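Local coordinates for protein LbaCas13a H328A (C2c2) (PDB 5WLH) that binds CRISPR guide RNA, here as the pre-crRNA, and probably uses it to recognise and cut target RNA as an RNA-guided ribonuclease, at residues A[295-299]-A[1228-1232]; A[1209-1213]-A[1224-1228]; A[1269-1273]-A[1307-1311]; A[255-259]-A[1142-1146]. All coordinates share one frame; numbering follows the deposited sequence.

Contact 1 (A[295-299]-A[1228-1232]); sequences RDDML and SGLEI. With nucleotides of chain B.
The helical turn 295-299 and the segment 1228-1232 face each other with their backbones apart, R295 CA lying 8.0 Å from G1229 CA. The second segment turns at G1229, whose positive phi suits a glycine, and runs into a weakly bonded helical turn. Across this gap R295 takes hold of E1231 in a side-on, two-nitrogen salt bridge: NE donates to E1231 OE2 at 2.7 Å, almost straight at 171°, while NH2 of R295 reaches E1231 OE1 at 3.0 Å. Both oxygens are met on their syn sides, though the donors are tilted out of the carboxylate plane; the guanidinium lies at 25° to it. A bend at chi2 of E1231 (-84°) turns its carboxylate to the arginine, and OE2 also has a hydrogen bond with Y287 OH. G1229 N sits over one guanidinium face, and a water joins R295 NH1 to S1228 OG, itself hydrogen-bonded to Y1140 OH. The backbone O of E1231 serves the guide RNA, accepting from N1 of G2 of chain B at 2.7 Å and from its N2. Beyond the ion pair, L299 CD2 meets I1232 CD1 at 4.2 Å. Helix 268-287 packs on both segments through Y287, helix 1106-1145 lies against R295 and I1232, and helix 429-458 adjoins I1232.

Contact 2 (A[1209-1213]-A[1224-1228]); sequences IGEFY and DCYAS
The Y1226 ring has I1209 CG2 over one face, 4.0 Å above its plane and toward the rim, while F1212 CD1 comes in at its edge; so segment 1224-1228 meets helical turn 1209-1213. F1212 in turn receives Y1226 N and C1225 SG at its own edge, the sulfur 5.4 Å from the ring centroid in a Cys sulfur-aromatic contact. The rings of Y1213 and Y1226 meet obliquely, their planes at 32°, and Y1213 CE1 touches Y1226 CB at 3.6 Å. At the far end of its ring, Y1213 OH donates a short 2.5 Å hydrogen bond to D1224 OD2 on the syn side. D1224 OD1 meanwhile accepts from A1227 N, from above the carboxylate plane, in an Asx motif, so a single carboxylate braces the type I beta turn C1225-S1228 and ties it to the helix. Helix 1171-1180 packs against F1212 and Y1226 through M1179, and helix 1106-1145 backs the turn, L1133 touching Y1226 and H1141 touching C1225.

Contact 3 (A[1269-1273]-A[1307-1311]); sequences VFDRF and KKMIG. With nucleotides of chain B.
The backbone O of M1309 is gripped end-on by both terminal nitrogens of R1272, NH1 at 2.9 Å and NH2 at 3.0 Å from that one oxygen. The oxygen lies near the guanidinium plane; NH2 lies in the carbonyl plane, NH1 is tilted from it. R1272 reaches the strand on a chain extended from CG to NE, though CG itself sits between the backbone N and carbonyl carbon (chi1 58°). K1308 CD packs over one guanidinium face; R1272 NH1 and K1308 NZ are 4.4 Å apart, and E1238 pairs with both, while R1272 NH2 pairs with E1268. K1308 NZ forms a salt bridge with D1271 OD2 at 2.8 Å, meeting the oxygen's syn lone pair. D1271 OD1 accepts from the ribose O2' of A3 of chain B at a very short 2.5 Å, and from A1326 N, so this carboxylate joins protein and guide RNA. A leucine in place of R1272 would probably leave M1309 O without these two donors, E1268 without this cationic partner and E1238 with K1308 alone of the pair. Helical segment 1269-1273, which includes a pi-type turn, runs nearly parallel to strand 1307-1310, their axes 11.0 Å apart; strand 1321-1330 pairs antiparallel with the latter, and helix 1239-1250 packs on R1272 and F1273.

Contact 4 (A[255-259]-A[1142-1146]); sequences DGKFA and YACLN
Hydrogen bonding across this contact centres on Y1142 OH, which accepts from F258 N at 2.9 Å with an angle of 161°. The same hydroxyl lies 2.5 Å from a water that donates to G256 O, so the phenol meets the 255-259 backbone both directly and through solvent. The ring stands out from its helix with CG anti to the backbone N (chi1 -180°), and this extended course carries OH to the strand; F258 O and the water lie at the ring's edge, near its plane. In terms of fold, this is where the C-terminal end of the long helix 1106-1145 meets a two-stranded antiparallel hairpin, 250-252 with 258-260, whose turn includes the positive-phi G256. At the helix end, N1146 leaves helical angles and folds its side chain back: ND2 donates to Y1142 O at 2.8 Å and sits over the centre of the Y1142 ring, 3.6 Å above its plane. A phenylalanine replacing Y1142 would probably leave F258 N without its acceptor and would take away the water's phenol partner. The apolar contact is that of F258 CB with Y1142 CE2 at 4.1 Å. K257, bent at chi2, passes its aliphatic chain close to the N1146 amide oxygen, CD lying 3.1 Å from OD1. Helix 429-458 borders both segments, with A454 and Y458 against F258 and V455 against Y1142.

Contacts 1 and 3 touch the guide RNA, whereas contact 2 comes no closer to it than about 8 Å and contact 4 no closer than about 10 Å, nearest atom to nearest atom. Contacts 1 and 2 share S1228, their centres 16 Å apart, so the turn braced in contact 2 leads straight into the segment that meets G2 of chain B in contact 1. Contact 3, its centre 21 Å from that of contact 1, receives the next nucleotide, A3. Contact 4 stands 34 Å, centre to centre, from contact 3. Its segments alternate along the chain with those of contact 1, and helix 1106-1145 borders contacts 1 and 2 and supplies a segment of contact 4.

Contact 1 (A[295-299]-A[1228-1232])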
loop_
_atom_site.group_PDB
_atom_site.type_symbol
_atom_site.label_atom_id
_atom_site.label_comp_id
_atom_site.label_asym_id
_atom_site.label_seq_id
_atom_site.Cartn_x
_atom_site.Cartn_y
_atom_site.Cartn_z
ATOM N N ARG A 295 1.310 -14.134 -32.986
ATOM C CA ARG A 295 0.611 -13.912 -31.723
ATOM C C ARG A 295 -0.897 -14.029 -31.899
ATOM O O ARG A 295 -1.573 -14.653 -31.072
ATOM C CB ARG A 295 0.986 -12.544 -31.157
ATOM C CG ARG A 295 2.479 -12.333 -31.050
ATOM C CD ARG A 295 2.827 -11.289 -29.967
ATOM N NE ARG A 295 2.127 -10.009 -30.096
ATOM C CZ ARG A 295 2.431 -9.045 -30.968
ATOM N NH1 ARG A 295 3.417 -9.192 -31.858
ATOM N NH2 ARG A 295 1.727 -7.930 -30.957
ATOM N N ASP A 296 -1.439 -13.436 -32.971
ATOM C CA ASP A 296 -2.872 -13.548 -33.231
ATOM C C ASP A 296 -3.303 -15.004 -33.291
ATOM O O ASP A 296 -4.335 -15.375 -32.728
ATOM C CB ASP A 296 -3.236 -12.840 -34.536
ATOM C CG ASP A 296 -3.275 -11.334 -34.391
ATOM O OD1 ASP A 296 -2.716 -10.822 -33.398
ATOM O OD2 ASP A 296 -3.864 -10.662 -35.268
ATOM N N ASP A 297 -2.529 -15.845 -33.982
ATOM C CA ASP A 297 -2.914 -17.248 -34.112
ATOM C C ASP A 297 -2.847 -17.969 -32.768
ATOM O O ASP A 297 -3.707 -18.800 -32.456
ATOM C CB ASP A 297 -2.023 -17.945 -35.130
ATOM C CG ASP A 297 -2.290 -19.422 -35.196
ATOM O OD1 ASP A 297 -3.311 -19.796 -35.811
ATOM O OD2 ASP A 297 -1.492 -20.195 -34.620
ATOM N N MET A 298 -1.853 -17.637 -31.943
ATOM C CA MET A 298 -1.735 -18.279 -30.639
ATOM C C MET A 298 -2.850 -17.834 -29.701
ATOM O O MET A 298 -3.398 -18.655 -28.956
ATOM C CB MET A 298 -0.366 -17.979 -30.034
ATOM C CG MET A 298 0.769 -18.699 -30.769
ATOM S SD MET A 298 2.350 -18.099 -30.146
ATOM C CE MET A 298 2.462 -18.985 -28.593
ATOM N N LEU A 299 -3.204 -16.548 -29.718
ATOM C CA LEU A 299 -4.327 -16.102 -28.895
ATOM C C LEU A 299 -5.631 -16.732 -29.358
ATOM O O LEU A 299 -6.519 -17.000 -28.543
ATOM C CB LEU A 299 -4.479 -14.584 -28.932
ATOM C CG LEU A 299 -3.627 -13.761 -27.975
ATOM C CD1 LEU A 299 -4.326 -12.415 -27.720
ATOM C CD2 LEU A 299 -3.396 -14.536 -26.678
ATOM N N SER A 1228 4.620 -3.954 -29.230
ATOM C CA SER A 1228 4.590 -5.390 -29.482
ATOM C C SER A 1228 4.289 -6.133 -28.190
ATOM O O SER A 1228 4.885 -5.852 -27.146
ATOM C CB SER A 1228 5.915 -5.869 -30.077
ATOM O OG SER A 1228 5.784 -7.196 -30.561
ATOM N N GLY A 1229 3.318 -7.042 -28.249
ATOM C CA GLY A 1229 2.895 -7.768 -27.072
ATOM C C GLY A 1229 1.948 -7.022 -26.153
ATOM O O GLY A 1229 1.338 -7.657 -25.287
ATOM N N LEU A 1230 1.767 -5.705 -26.327
ATOM C CA LEU A 1230 0.984 -4.938 -25.361
ATOM C C LEU A 1230 -0.501 -5.274 -25.381
ATOM O O LEU A 1230 -1.214 -4.849 -24.466
ATOM C CB LEU A 1230 1.158 -3.435 -25.583
ATOM C CG LEU A 1230 2.514 -2.860 -25.177
ATOM C CD1 LEU A 1230 2.444 -1.352 -25.174
ATOM C CD2 LEU A 1230 2.971 -3.429 -23.823
ATOM N N GLU A 1231 -0.977 -6.038 -26.373
ATOM C CA GLU A 1231 -2.337 -6.573 -26.304
ATOM C C GLU A 1231 -2.567 -7.443 -25.060
ATOM O O GLU A 1231 -3.716 -7.591 -24.628
ATOM C CB GLU A 1231 -2.640 -7.367 -27.576
ATOM C CG GLU A 1231 -1.919 -8.715 -27.679
ATOM C CD GLU A 1231 -0.504 -8.605 -28.233
ATOM O OE1 GLU A 1231 -0.100 -7.501 -28.671
ATOM O OE2 GLU A 1231 0.201 -9.634 -28.211
ATOM N N ILE A 1232 -1.502 -8.029 -24.498
ATOM C CA ILE A 1232 -1.564 -8.798 -23.257
ATOM C C ILE A 1232 -1.633 -7.870 -22.058
ATOM O O ILE A 1232 -2.322 -8.149 -21.069
ATOM C CB ILE A 1232 -0.331 -9.722 -23.180
ATOM C CG1 ILE A 1232 -0.335 -10.696 -24.357
ATOM C CG2 ILE A 1232 -0.237 -10.463 -21.857
ATOM C CD1 ILE A 1232 -1.478 -11.665 -24.305
ATOM P P G B 2 -13.869 -4.826 -29.566
ATOM O OP1 G B 2 -15.342 -4.614 -29.667
ATOM O OP2 G B 2 -12.939 -3.756 -30.013
ATOM O "O5'" G B 2 -13.502 -5.213 -28.059
ATOM C "C5'" G B 2 -14.053 -6.379 -27.450
ATOM C "C4'" G B 2 -13.411 -6.714 -26.122
ATOM O "O4'" G B 2 -12.011 -7.067 -26.306
ATOM C "C3'" G B 2 -13.428 -5.609 -25.068
ATOM O "O3'" G B 2 -13.513 -6.224 -23.791
ATOM C "C2'" G B 2 -12.042 -5.000 -25.210
ATOM O "O2'" G B 2 -11.585 -4.284 -24.082
ATOM C "C1'" G B 2 -11.208 -6.247 -25.473
ATOM N N9 G B 2 -9.954 -5.964 -26.158
ATOM C C8 G B 2 -9.858 -5.349 -27.383
ATOM N N7 G B 2 -8.625 -5.206 -27.769
ATOM C C5 G B 2 -7.875 -5.741 -26.728
ATOM C C6 G B 2 -6.459 -5.855 -26.614
ATOM O O6 G B 2 -5.609 -5.476 -27.420
ATOM N N1 G B 2 -6.072 -6.473 -25.435
ATOM C C2 G B 2 -6.937 -6.915 -24.466
ATOM N N2 G B 2 -6.342 -7.488 -23.395
ATOM N N3 G B 2 -8.274 -6.814 -24.559
ATOM C C4 G B 2 -8.670 -6.226 -25.721
HETATM O O HOH W 1 4.833 -6.575 -33.081
#

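Contact 2 (A[1209-1213]-A[1224-1228])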
loop_
_atom_site.group_PDB
_atom_site.type_symbol
_atom_site.label_atom_id
_atom_site.label_comp_id
_atom_site.label_asym_id
_atom_site.label_seq_id
_atom_site.Cartn_x
_atom_site.Cartn_y
_atom_site.Cartn_z
ATOM N N ILE A 1209 10.064 8.020 -25.761
ATOM C CA ILE A 1209 9.214 7.100 -26.499
ATOM C C ILE A 1209 9.247 7.433 -27.983
ATOM O O ILE A 1209 9.359 6.539 -28.828
ATOM C CB ILE A 1209 7.789 7.137 -25.943
ATOM C CG1 ILE A 1209 7.817 6.539 -24.537
ATOM C CG2 ILE A 1209 6.836 6.387 -26.887
ATOM C CD1 ILE A 1209 6.461 6.564 -23.843
ATOM N N GLY A 1210 9.145 8.720 -28.319
ATOM C CA GLY A 1210 9.302 9.122 -29.712
ATOM C C GLY A 1210 10.623 8.667 -30.299
ATOM O O GLY A 1210 10.676 8.130 -31.409
ATOM N N GLU A 1211 11.707 8.847 -29.551
ATOM C CA GLU A 1211 13.007 8.426 -30.048
ATOM C C GLU A 1211 13.071 6.917 -30.218
ATOM O O GLU A 1211 13.658 6.415 -31.186
ATOM C CB GLU A 1211 14.095 8.916 -29.099
ATOM C CG GLU A 1211 14.183 10.411 -29.063
ATOM C CD GLU A 1211 14.913 10.917 -27.844
ATOM O OE1 GLU A 1211 15.246 10.093 -26.961
ATOM O OE2 GLU A 1211 15.144 12.140 -27.770
ATOM N N PHE A 1212 12.471 6.169 -29.288
ATOM C CA PHE A 1212 12.439 4.719 -29.421
ATOM C C PHE A 1212 11.753 4.308 -30.711
ATOM O O PHE A 1212 12.228 3.408 -31.416
ATOM C CB PHE A 1212 11.707 4.098 -28.238
ATOM C CG PHE A 1212 11.716 2.617 -28.251
ATOM C CD1 PHE A 1212 10.744 1.902 -28.969
ATOM C CD2 PHE A 1212 12.683 1.922 -27.562
ATOM C CE1 PHE A 1212 10.755 0.530 -28.977
ATOM C CE2 PHE A 1212 12.699 0.540 -27.572
ATOM C CZ PHE A 1212 11.724 -0.160 -28.275
ATOM N N TYR A 1213 10.622 4.942 -31.012
ATOM C CA TYR A 1213 9.935 4.695 -32.274
ATOM C C TYR A 1213 10.867 4.914 -33.461
ATOM O O TYR A 1213 10.858 4.131 -34.411
ATOM C CB TYR A 1213 8.706 5.593 -32.375
ATOM C CG TYR A 1213 7.447 4.976 -31.786
ATOM C CD1 TYR A 1213 7.226 4.964 -30.406
ATOM C CD2 TYR A 1213 6.477 4.401 -32.610
ATOM C CE1 TYR A 1213 6.068 4.406 -29.864
ATOM C CE2 TYR A 1213 5.324 3.833 -32.074
ATOM C CZ TYR A 1213 5.124 3.841 -30.702
ATOM O OH TYR A 1213 3.984 3.273 -30.168
ATOM N N ASP A 1224 4.943 -1.315 -35.026
ATOM C CA ASP A 1224 5.067 -0.635 -33.731
ATOM C C ASP A 1224 5.727 -1.608 -32.747
ATOM O O ASP A 1224 5.045 -2.330 -32.015
ATOM C CB ASP A 1224 3.717 -0.147 -33.222
ATOM C CG ASP A 1224 3.838 0.758 -31.996
ATOM O OD1 ASP A 1224 4.856 0.666 -31.281
ATOM O OD2 ASP A 1224 2.928 1.580 -31.752
ATOM N N CYS A 1225 7.063 -1.583 -32.718
ATOM C CA CYS A 1225 7.814 -2.442 -31.810
ATOM C C CYS A 1225 7.525 -2.100 -30.349
ATOM O O CYS A 1225 7.453 -2.991 -29.496
ATOM C CB CYS A 1225 9.310 -2.315 -32.099
ATOM S SG CYS A 1225 10.372 -3.268 -30.987
ATOM N N TYR A 1226 7.379 -0.813 -30.039
ATOM C CA TYR A 1226 7.093 -0.409 -28.659
ATOM C C TYR A 1226 5.853 -1.115 -28.130
ATOM O O TYR A 1226 5.818 -1.568 -26.974
ATOM C CB TYR A 1226 6.905 1.105 -28.612
ATOM C CG TYR A 1226 6.429 1.680 -27.305
ATOM C CD1 TYR A 1226 5.068 1.751 -27.012
ATOM C CD2 TYR A 1226 7.332 2.191 -26.373
ATOM C CE1 TYR A 1226 4.625 2.280 -25.840
ATOM C CE2 TYR A 1226 6.887 2.740 -25.183
ATOM C CZ TYR A 1226 5.525 2.776 -24.929
ATOM O OH TYR A 1226 5.046 3.316 -23.766
ATOM N N ALA A 1227 4.832 -1.224 -28.969
ATOM C CA ALA A 1227 3.560 -1.820 -28.597
ATOM C C ALA A 1227 3.517 -3.328 -28.806
ATOM O O ALA A 1227 2.458 -3.933 -28.594
ATOM C CB ALA A 1227 2.421 -1.155 -29.388
ATOM N N SER A 1228 4.620 -3.954 -29.230
ATOM C CA SER A 1228 4.590 -5.390 -29.482
ATOM C C SER A 1228 4.289 -6.133 -28.190
ATOM O O SER A 1228 4.885 -5.852 -27.146
ATOM C CB SER A 1228 5.915 -5.869 -30.077
ATOM O OG SER A 1228 5.784 -7.196 -30.561
#

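Contact 3 (A[1269-1273]-A[1307-1311])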
loop_
_atom_site.group_PDB
_atom_site.type_symbol
_atom_site.label_atom_id
_atom_site.label_comp_id
_atom_site.label_asym_id
_atom_site.label_seq_id
_atom_site.Cartn_x
_atom_site.Cartn_y
_atom_site.Cartn_z
ATOM N N VAL A 1269 -9.289 4.408 -13.137
ATOM C CA VAL A 1269 -8.162 3.556 -12.771
ATOM C C VAL A 1269 -8.641 2.120 -12.602
ATOM O O VAL A 1269 -8.097 1.184 -13.194
ATOM C CB VAL A 1269 -7.481 4.095 -11.496
ATOM C CG1 VAL A 1269 -6.490 3.055 -10.927
ATOM C CG2 VAL A 1269 -6.768 5.412 -11.789
ATOM N N PHE A 1270 -9.689 1.932 -11.803
ATOM C CA PHE A 1270 -10.266 0.605 -11.619
ATOM C C PHE A 1270 -10.664 -0.018 -12.954
ATOM O O PHE A 1270 -10.449 -1.211 -13.183
ATOM C CB PHE A 1270 -11.489 0.697 -10.700
ATOM C CG PHE A 1270 -12.153 -0.619 -10.435
ATOM C CD1 PHE A 1270 -11.474 -1.626 -9.753
ATOM C CD2 PHE A 1270 -13.480 -0.833 -10.810
ATOM C CE1 PHE A 1270 -12.071 -2.845 -9.493
ATOM C CE2 PHE A 1270 -14.097 -2.042 -10.557
ATOM C CZ PHE A 1270 -13.405 -3.048 -9.876
ATOM N N ASP A 1271 -11.253 0.777 -13.836
ATOM C CA ASP A 1271 -11.786 0.223 -15.072
ATOM C C ASP A 1271 -10.676 -0.237 -16.003
ATOM O O ASP A 1271 -10.772 -1.318 -16.599
ATOM C CB ASP A 1271 -12.663 1.247 -15.779
ATOM C CG ASP A 1271 -13.231 0.696 -17.075
ATOM O OD1 ASP A 1271 -14.309 0.054 -17.030
ATOM O OD2 ASP A 1271 -12.574 0.865 -18.118
ATOM N N ARG A 1272 -9.601 0.559 -16.143
ATOM C CA ARG A 1272 -8.647 0.222 -17.194
ATOM C C ARG A 1272 -7.193 0.607 -16.957
ATOM O O ARG A 1272 -6.394 0.437 -17.882
ATOM C CB ARG A 1272 -9.086 0.852 -18.532
ATOM C CG ARG A 1272 -9.229 2.370 -18.524
ATOM C CD ARG A 1272 -9.583 2.825 -19.948
ATOM N NE ARG A 1272 -9.949 4.231 -20.055
ATOM C CZ ARG A 1272 -10.386 4.772 -21.192
ATOM N NH1 ARG A 1272 -10.502 4.004 -22.272
ATOM N NH2 ARG A 1272 -10.695 6.058 -21.251
ATOM N N PHE A 1273 -6.795 1.112 -15.784
ATOM C CA PHE A 1273 -5.381 1.425 -15.632
ATOM C C PHE A 1273 -4.568 0.179 -15.296
ATOM O O PHE A 1273 -3.390 0.082 -15.657
ATOM C CB PHE A 1273 -5.209 2.499 -14.556
ATOM C CG PHE A 1273 -3.906 3.238 -14.617
ATOM C CD1 PHE A 1273 -3.616 4.092 -15.674
ATOM C CD2 PHE A 1273 -2.968 3.089 -13.595
ATOM C CE1 PHE A 1273 -2.419 4.777 -15.717
ATOM C CE2 PHE A 1273 -1.765 3.787 -13.635
ATOM C CZ PHE A 1273 -1.497 4.635 -14.685
ATOM N N LYS A 1307 -19.180 6.257 -18.356
ATOM C CA LYS A 1307 -18.774 6.369 -19.746
ATOM C C LYS A 1307 -17.271 6.555 -19.808
ATOM O O LYS A 1307 -16.664 7.129 -18.905
ATOM C CB LYS A 1307 -19.446 7.566 -20.452
ATOM C CG LYS A 1307 -20.970 7.554 -20.428
ATOM C CD LYS A 1307 -21.506 6.426 -21.287
ATOM C CE LYS A 1307 -23.025 6.328 -21.214
ATOM N NZ LYS A 1307 -23.481 4.985 -21.663
ATOM N N LYS A 1308 -16.684 6.098 -20.905
ATOM C CA LYS A 1308 -15.282 6.361 -21.172
ATOM C C LYS A 1308 -15.096 6.468 -22.676
ATOM O O LYS A 1308 -15.843 5.862 -23.448
ATOM C CB LYS A 1308 -14.382 5.260 -20.604
ATOM C CG LYS A 1308 -14.604 3.903 -21.230
ATOM C CD LYS A 1308 -13.544 2.894 -20.746
ATOM C CE LYS A 1308 -13.900 1.486 -21.167
ATOM N NZ LYS A 1308 -12.831 0.482 -20.870
ATOM N N MET A 1309 -14.090 7.230 -23.076
ATOM C CA MET A 1309 -13.734 7.314 -24.480
ATOM C C MET A 1309 -12.705 6.248 -24.837
ATOM O O MET A 1309 -11.875 5.845 -24.013
ATOM C CB MET A 1309 -13.189 8.701 -24.820
ATOM C CG MET A 1309 -14.162 9.816 -24.529
ATOM S SD MET A 1309 -15.735 9.536 -25.344
ATOM C CE MET A 1309 -15.201 9.467 -27.050
ATOM N N ILE A 1310 -12.793 5.778 -26.079
ATOM C CA ILE A 1310 -11.798 4.917 -26.703
ATOM C C ILE A 1310 -11.171 5.731 -27.816
ATOM O O ILE A 1310 -11.869 6.118 -28.760
ATOM C CB ILE A 1310 -12.428 3.636 -27.266
ATOM C CG1 ILE A 1310 -13.304 2.951 -26.216
ATOM C CG2 ILE A 1310 -11.344 2.697 -27.796
ATOM C CD1 ILE A 1310 -12.535 2.441 -25.018
ATOM N N GLY A 1311 -9.875 5.999 -27.712
ATOM C CA GLY A 1311 -9.214 6.881 -28.648
ATOM C C GLY A 1311 -9.227 8.325 -28.175
ATOM O O GLY A 1311 -10.018 8.728 -27.324
ATOM P P A B 3 -14.954 -6.486 -23.150
ATOM O OP1 A B 3 -14.795 -7.372 -21.965
ATOM O OP2 A B 3 -15.902 -6.841 -24.236
ATOM O "O5'" A B 3 -15.376 -5.023 -22.709
ATOM C "C5'" A B 3 -16.063 -4.818 -21.512
ATOM C "C4'" A B 3 -15.480 -3.655 -20.769
ATOM O "O4'" A B 3 -16.237 -2.467 -21.115
ATOM C "C3'" A B 3 -15.617 -3.789 -19.262
ATOM O "O3'" A B 3 -14.504 -4.453 -18.690
ATOM C "C2'" A B 3 -15.815 -2.362 -18.800
ATOM O "O2'" A B 3 -14.574 -1.675 -18.800
ATOM C "C1'" A B 3 -16.652 -1.807 -19.952
ATOM N N9 A B 3 -18.090 -2.089 -19.803
ATOM C C8 A B 3 -18.877 -2.843 -20.659
ATOM N N7 A B 3 -20.138 -2.906 -20.297
ATOM C C5 A B 3 -20.179 -2.147 -19.129
ATOM C C6 A B 3 -21.229 -1.802 -18.261
ATOM N N6 A B 3 -22.481 -2.233 -18.439
ATOM N N1 A B 3 -20.953 -1.015 -17.193
ATOM C C2 A B 3 -19.690 -0.599 -17.025
ATOM N N3 A B 3 -18.622 -0.856 -17.780
ATOM C C4 A B 3 -18.934 -1.636 -18.821
ATOM P P A B 4 -14.738 -5.663 -17.669
ATOM O OP1 A B 4 -13.381 -6.170 -17.297
ATOM O OP2 A B 4 -15.769 -6.589 -18.204
ATOM O "O5'" A B 4 -15.378 -4.963 -16.398
ATOM C "C5'" A B 4 -14.669 -3.960 -15.689
ATOM C "C4'" A B 4 -15.568 -3.310 -14.679
ATOM O "O4'" A B 4 -16.663 -2.651 -15.359
ATOM C "C3'" A B 4 -16.254 -4.263 -13.722
ATOM O "O3'" A B 4 -15.417 -4.637 -12.648
ATOM C "C2'" A B 4 -17.479 -3.470 -13.292
ATOM O "O2'" A B 4 -17.118 -2.459 -12.360
ATOM C "C1'" A B 4 -17.847 -2.780 -14.601
ATOM N N9 A B 4 -18.807 -3.566 -15.397
ATOM C C8 A B 4 -18.586 -4.359 -16.497
ATOM N N7 A B 4 -19.687 -4.892 -16.982
ATOM C C5 A B 4 -20.689 -4.400 -16.154
ATOM C C6 A B 4 -22.091 -4.579 -16.107
ATOM N N6 A B 4 -22.783 -5.330 -16.965
ATOM N N1 A B 4 -22.769 -3.925 -15.140
ATOM C C2 A B 4 -22.103 -3.165 -14.266
ATOM N N3 A B 4 -20.792 -2.927 -14.206
ATOM C C4 A B 4 -20.150 -3.585 -15.174
#

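Contact 4 (A[255-259]-A[1142-1146])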
loop_
_atom_site.group_PDB
_atom_site.type_symbol
_atom_site.label_atom_id
_atom_site.label_comp_id
_atom_site.label_asym_id
_atom_site.label_seq_id
_atom_site.Cartn_x
_atom_site.Cartn_y
_atom_site.Cartn_z
ATOM N N ASP A 255 21.452 -22.317 -19.563
ATOM C CA ASP A 255 22.181 -21.400 -20.428
ATOM C C ASP A 255 22.285 -19.987 -19.865
ATOM O O ASP A 255 22.577 -19.056 -20.628
ATOM C CB ASP A 255 21.524 -21.365 -21.811
ATOM C CG ASP A 255 20.012 -21.478 -21.738
ATOM O OD1 ASP A 255 19.472 -21.521 -20.611
ATOM O OD2 ASP A 255 19.366 -21.532 -22.807
ATOM N N GLY A 256 22.060 -19.799 -18.565
ATOM C CA GLY A 256 22.089 -18.461 -17.999
ATOM C C GLY A 256 21.003 -17.558 -18.541
ATOM O O GLY A 256 21.243 -16.360 -18.744
ATOM N N LYS A 257 19.827 -18.120 -18.830
ATOM C CA LYS A 257 18.658 -17.374 -19.278
ATOM C C LYS A 257 17.603 -17.423 -18.185
ATOM O O LYS A 257 17.376 -18.476 -17.584
ATOM C CB LYS A 257 18.070 -17.962 -20.560
ATOM C CG LYS A 257 19.052 -18.011 -21.736
ATOM C CD LYS A 257 19.670 -16.645 -21.974
ATOM C CE LYS A 257 20.792 -16.683 -23.005
ATOM N NZ LYS A 257 21.356 -15.309 -23.205
ATOM N N PHE A 258 16.959 -16.292 -17.925
ATOM C CA PHE A 258 15.866 -16.276 -16.959
ATOM C C PHE A 258 14.605 -16.829 -17.617
ATOM O O PHE A 258 14.304 -16.501 -18.765
ATOM C CB PHE A 258 15.591 -14.844 -16.482
ATOM C CG PHE A 258 16.500 -14.357 -15.390
ATOM C CD1 PHE A 258 16.674 -15.082 -14.221
ATOM C CD2 PHE A 258 17.139 -13.134 -15.518
ATOM C CE1 PHE A 258 17.479 -14.596 -13.206
ATOM C CE2 PHE A 258 17.940 -12.650 -14.511
ATOM C CZ PHE A 258 18.109 -13.384 -13.352
ATOM N N ALA A 259 13.862 -17.653 -16.880
ATOM C CA ALA A 259 12.568 -18.138 -17.342
ATOM C C ALA A 259 11.680 -18.364 -16.128
ATOM O O ALA A 259 12.172 -18.448 -14.996
ATOM C CB ALA A 259 12.699 -19.428 -18.144
ATOM N N TYR A 1142 12.981 -9.666 -24.025
ATOM C CA TYR A 1142 13.974 -10.641 -23.594
ATOM C C TYR A 1142 13.613 -12.031 -24.088
ATOM O O TYR A 1142 14.467 -12.766 -24.606
ATOM C CB TYR A 1142 14.090 -10.635 -22.069
ATOM C CG TYR A 1142 15.091 -11.605 -21.496
ATOM C CD1 TYR A 1142 16.449 -11.288 -21.450
ATOM C CD2 TYR A 1142 14.679 -12.817 -20.969
ATOM C CE1 TYR A 1142 17.366 -12.168 -20.878
ATOM C CE2 TYR A 1142 15.584 -13.698 -20.394
ATOM C CZ TYR A 1142 16.920 -13.357 -20.344
ATOM O OH TYR A 1142 17.804 -14.233 -19.773
ATOM N N ALA A 1143 12.346 -12.419 -23.919
ATOM C CA ALA A 1143 11.888 -13.674 -24.495
ATOM C C ALA A 1143 12.087 -13.681 -26.001
ATOM O O ALA A 1143 12.491 -14.699 -26.575
ATOM C CB ALA A 1143 10.413 -13.914 -24.141
ATOM N N CYS A 1144 11.800 -12.561 -26.656
ATOM C CA CYS A 1144 11.953 -12.506 -28.108
ATOM C C CYS A 1144 13.410 -12.686 -28.500
ATOM O O CYS A 1144 13.738 -13.470 -29.406
ATOM C CB CYS A 1144 11.402 -11.183 -28.635
ATOM S SG CYS A 1144 11.458 -11.072 -30.451
ATOM N N LEU A 1145 14.303 -11.974 -27.809
ATOM C CA LEU A 1145 15.731 -12.103 -28.079
ATOM C C LEU A 1145 16.189 -13.538 -27.956
ATOM O O LEU A 1145 17.107 -13.966 -28.665
ATOM C CB LEU A 1145 16.540 -11.238 -27.111
ATOM C CG LEU A 1145 16.807 -9.782 -27.435
ATOM C CD1 LEU A 1145 17.499 -9.131 -26.246
ATOM C CD2 LEU A 1145 17.673 -9.650 -28.684
ATOM N N ASN A 1146 15.561 -14.303 -27.072
ATOM C CA ASN A 1146 16.043 -15.633 -26.757
ATOM C C ASN A 1146 15.265 -16.735 -27.463
ATOM O O ASN A 1146 15.462 -17.908 -27.155
ATOM C CB ASN A 1146 16.041 -15.816 -25.239
ATOM C CG ASN A 1146 17.205 -15.095 -24.598
ATOM O OD1 ASN A 1146 18.315 -15.599 -24.610
ATOM N ND2 ASN A 1146 16.973 -13.894 -24.084
HETATM O O HOH W 2 20.230 -13.868 -20.123
#